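Local coordinates for protein 1,4-dihydroxy-2-naphthoyl-CoA hydrolase (Synechocystis sp., PDB 4K00) that hydrolyses 1,4-dihydroxy-2-naphthoyl-CoA to 1,4-dihydroxy-2-naphthoate and CoA, a step of phylloquinone (vitamin K1) biosynthesis, and spares benzoyl-CoA and aliphatic acyl-CoA thioesters, at residues F68-L79 / I98-R109. Numbering follows the deposited sequence.
Sequences FFAPAHCGDRLL and ISQAESAQLLAR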
# COMPACT_ATOMS: atom_id res chain seq x y z
N PHE A 68 19.29 0.88 4.72
CA PHE A 68 19.32 1.14 3.28
C PHE A 68 20.70 1.65 2.88
O PHE A 68 21.25 2.56 3.51
CB PHE A 68 18.24 2.16 2.91
CG PHE A 68 16.87 1.75 3.36
CD1 PHE A 68 16.09 0.90 2.58
CD2 PHE A 68 16.36 2.18 4.58
CE1 PHE A 68 14.84 0.50 3.02
CE2 PHE A 68 15.11 1.78 5.02
CZ PHE A 68 14.34 0.95 4.23
N PHE A 69 21.26 1.03 1.84
CA PHE A 69 22.60 1.33 1.39
C PHE A 69 22.57 2.06 0.04
O PHE A 69 23.41 2.92 -0.23
CB PHE A 69 23.41 0.03 1.28
CG PHE A 69 23.46 -0.76 2.55
CD1 PHE A 69 23.88 -0.17 3.73
CD2 PHE A 69 23.08 -2.09 2.58
CE1 PHE A 69 23.92 -0.88 4.91
CE2 PHE A 69 23.12 -2.81 3.76
CZ PHE A 69 23.53 -2.21 4.92
N ALA A 70 21.61 1.71 -0.81
CA ALA A 70 21.55 2.27 -2.15
C ALA A 70 20.14 2.11 -2.71
O ALA A 70 19.43 1.18 -2.34
CB ALA A 70 22.56 1.57 -3.05
N PRO A 71 19.72 3.03 -3.60
CA PRO A 71 18.34 3.05 -4.08
C PRO A 71 18.10 2.07 -5.21
O PRO A 71 19.05 1.60 -5.84
CB PRO A 71 18.16 4.49 -4.57
CG PRO A 71 19.54 4.90 -5.02
CD PRO A 71 20.50 4.19 -4.08
N ALA A 72 16.83 1.76 -5.46
CA ALA A 72 16.41 1.08 -6.67
C ALA A 72 15.35 1.90 -7.40
O ALA A 72 14.79 2.84 -6.84
CB ALA A 72 15.89 -0.31 -6.33
N HIS A 73 15.10 1.54 -8.65
CA HIS A 73 14.20 2.29 -9.51
C HIS A 73 13.18 1.35 -10.16
O HIS A 73 13.37 0.13 -10.18
CB HIS A 73 14.98 3.04 -10.60
CG HIS A 73 16.02 3.96 -10.07
ND1 HIS A 73 17.29 3.54 -9.74
CD2 HIS A 73 15.99 5.29 -9.83
CE1 HIS A 73 17.99 4.56 -9.29
NE2 HIS A 73 17.23 5.64 -9.34
N CYS A 74 12.10 1.94 -10.66
CA CYS A 74 11.06 1.24 -11.40
C CYS A 74 11.63 0.37 -12.50
O CYS A 74 12.43 0.83 -13.32
CB CYS A 74 10.11 2.27 -12.01
SG CYS A 74 8.61 1.56 -12.70
N GLY A 75 11.20 -0.88 -12.54
CA GLY A 75 11.67 -1.78 -13.58
C GLY A 75 12.87 -2.62 -13.18
O GLY A 75 13.19 -3.58 -13.86
N ASP A 76 13.54 -2.27 -12.08
CA ASP A 76 14.70 -3.05 -11.64
C ASP A 76 14.24 -4.46 -11.28
O ASP A 76 13.12 -4.66 -10.81
CB ASP A 76 15.37 -2.41 -10.42
CG ASP A 76 16.16 -1.16 -10.77
OD1 ASP A 76 16.29 -0.84 -11.97
OD2 ASP A 76 16.66 -0.51 -9.83
N ARG A 77 15.12 -5.43 -11.49
CA ARG A 77 14.87 -6.77 -11.00
C ARG A 77 15.78 -7.05 -9.81
O ARG A 77 17.01 -6.93 -9.91
CB ARG A 77 15.12 -7.79 -12.11
CG ARG A 77 14.62 -9.18 -11.78
CD ARG A 77 14.58 -10.07 -13.01
NE ARG A 77 15.88 -10.11 -13.68
CZ ARG A 77 16.87 -10.93 -13.34
NH1 ARG A 77 16.71 -11.78 -12.32
NH2 ARG A 77 18.02 -10.90 -14.00
N LEU A 78 15.17 -7.39 -8.69
CA LEU A 78 15.88 -7.51 -7.41
C LEU A 78 15.86 -8.96 -6.94
O LEU A 78 14.98 -9.74 -7.32
CB LEU A 78 15.24 -6.62 -6.36
CG LEU A 78 15.00 -5.16 -6.74
CD1 LEU A 78 14.43 -4.43 -5.54
CD2 LEU A 78 16.27 -4.49 -7.23
N LEU A 79 16.84 -9.32 -6.12
CA LEU A 79 16.82 -10.58 -5.38
C LEU A 79 16.72 -10.27 -3.90
O LEU A 79 17.43 -9.41 -3.38
CB LEU A 79 18.10 -11.38 -5.66
CG LEU A 79 18.36 -11.72 -7.13
CD1 LEU A 79 19.70 -12.40 -7.30
CD2 LEU A 79 17.24 -12.61 -7.66
N ILE A 98 18.81 -7.56 0.24
CA ILE A 98 18.19 -7.19 -1.03
C ILE A 98 19.25 -6.63 -1.97
O ILE A 98 19.99 -5.70 -1.62
CB ILE A 98 17.07 -6.14 -0.86
CG1 ILE A 98 16.06 -6.61 0.18
CG2 ILE A 98 16.36 -5.88 -2.19
CD1 ILE A 98 15.00 -5.58 0.53
N SER A 99 19.33 -7.22 -3.16
CA SER A 99 20.35 -6.85 -4.11
C SER A 99 19.76 -6.70 -5.51
O SER A 99 18.69 -7.26 -5.80
CB SER A 99 21.46 -7.90 -4.12
OG SER A 99 20.92 -9.18 -4.42
N GLN A 100 20.46 -5.98 -6.37
CA GLN A 100 20.19 -6.01 -7.82
C GLN A 100 20.55 -7.37 -8.39
O GLN A 100 21.62 -7.91 -8.10
CB GLN A 100 21.00 -4.93 -8.52
CG GLN A 100 20.61 -3.51 -8.14
CD GLN A 100 19.33 -3.05 -8.81
OE1 GLN A 100 18.76 -3.76 -9.63
NE2 GLN A 100 18.86 -1.87 -8.46
N ALA A 101 19.67 -7.93 -9.21
CA ALA A 101 19.86 -9.28 -9.69
C ALA A 101 21.12 -9.35 -10.55
O ALA A 101 21.87 -10.32 -10.47
CB ALA A 101 18.64 -9.75 -10.48
N GLU A 102 21.35 -8.33 -11.36
CA GLU A 102 22.37 -8.41 -12.40
C GLU A 102 23.75 -8.02 -11.87
O GLU A 102 24.73 -8.72 -12.09
CB GLU A 102 21.99 -7.51 -13.58
CG GLU A 102 20.61 -7.78 -14.15
CD GLU A 102 20.58 -8.98 -15.09
OE1 GLU A 102 21.64 -9.33 -15.65
OE2 GLU A 102 19.48 -9.57 -15.26
N SER A 103 23.80 -6.89 -11.17
CA SER A 103 25.06 -6.35 -10.68
C SER A 103 25.44 -6.90 -9.30
O SER A 103 26.59 -6.80 -8.89
CB SER A 103 24.98 -4.83 -10.60
OG SER A 103 24.12 -4.43 -9.55
N ALA A 104 24.46 -7.46 -8.59
CA ALA A 104 24.65 -7.95 -7.22
C ALA A 104 24.93 -6.83 -6.22
O ALA A 104 25.29 -7.09 -5.07
CB ALA A 104 25.76 -8.99 -7.17
N GLN A 105 24.74 -5.58 -6.63
CA GLN A 105 24.80 -4.47 -5.69
C GLN A 105 23.84 -4.68 -4.53
O GLN A 105 22.64 -4.86 -4.74
CB GLN A 105 24.46 -3.16 -6.39
CG GLN A 105 24.54 -1.95 -5.48
CD GLN A 105 24.07 -0.68 -6.17
OE1 GLN A 105 23.23 -0.71 -7.07
NE2 GLN A 105 24.61 0.45 -5.74
N LEU A 106 24.37 -4.64 -3.31
CA LEU A 106 23.55 -4.69 -2.09
C LEU A 106 22.82 -3.38 -1.83
O LEU A 106 23.43 -2.32 -1.65
CB LEU A 106 24.44 -5.03 -0.89
CG LEU A 106 23.71 -5.18 0.45
CD1 LEU A 106 22.88 -6.46 0.46
CD2 LEU A 106 24.72 -5.18 1.58
N LEU A 107 21.50 -3.46 -1.79
CA LEU A 107 20.65 -2.28 -1.60
C LEU A 107 20.24 -2.09 -0.13
O LEU A 107 20.14 -0.96 0.35
CB LEU A 107 19.41 -2.41 -2.47
CG LEU A 107 19.68 -2.63 -3.95
CD1 LEU A 107 18.37 -2.80 -4.70
CD2 LEU A 107 20.49 -1.48 -4.51
N ALA A 108 19.99 -3.19 0.56
CA ALA A 108 19.43 -3.15 1.91
C ALA A 108 19.66 -4.47 2.63
O ALA A 108 19.76 -5.52 2.00
CB ALA A 108 17.94 -2.83 1.87
N ARG A 109 19.75 -4.41 3.96
CA ARG A 109 19.67 -5.60 4.81
C ARG A 109 18.53 -5.39 5.80
O ARG A 109 18.20 -4.26 6.16
CB ARG A 109 20.99 -5.79 5.58
CG ARG A 109 21.20 -4.77 6.70
CD ARG A 109 22.48 -4.99 7.49
NE ARG A 109 22.65 -3.94 8.49
CZ ARG A 109 23.65 -3.88 9.36
NH1 ARG A 109 24.60 -4.81 9.36
NH2 ARG A 109 23.71 -2.88 10.23
O HOH W 1 20.46 0.24 -7.65
O HOH W 2 19.32 -6.32 -11.84
O HOH W 3 20.49 -10.40 -2.05
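L79 and S99 exchange two backbone hydrogen bonds (L79 N to S99 O 2.8 Å, S99 N to L79 O 2.9 Å), which makes them a hydrogen-bonded antiparallel pair, and A101 N carries the ladder on to R77 O; in a second ladder F68 and A108 form a non-hydrogen-bonded antiparallel pair, beside which F69 N and A70 N both donate to L107 O from the same face of its carbonyl plane. Loops separate the two ladders, the register shifts by two residues, and side chains connect across. Q100, folded back at chi2 (-78°), sends NE2 to D76 OD2 at 2.9 Å. That carboxylate oxygen lies nearly in the amide plane, yet it is approached from above its own plane; H73 N also donates to it, so two donors grip OD2 from opposite faces. A water accepts from Q100 NE2 and donates to P71 O and Q105 OE1, tying loop 70-76 to the turn 101-105. This turn links strands 91-100 and 106-118 of the hotdog-fold sheet, while L78 and I98 pack on helix 26-43, the long helix wrapped by that sheet. A classic bulge sets L107 and A108 together opposite I98, whose O takes a bond from L107 N and a weak one from A108 N; L107 CD1 meets L78 CD2 at 3.7 Å and A72 CB at 3.9 Å. At the exposed end, F69 lays CD2 and CE2 against L106 CD2 (3.6 Å), and its CZ touches the aliphatic part of R109, whose guanidinium pairs with D67. The R77 guanidinium has A101 CB over one face and E102 OE2 at its edge in a salt bridge, its modelled separation doubtfully short.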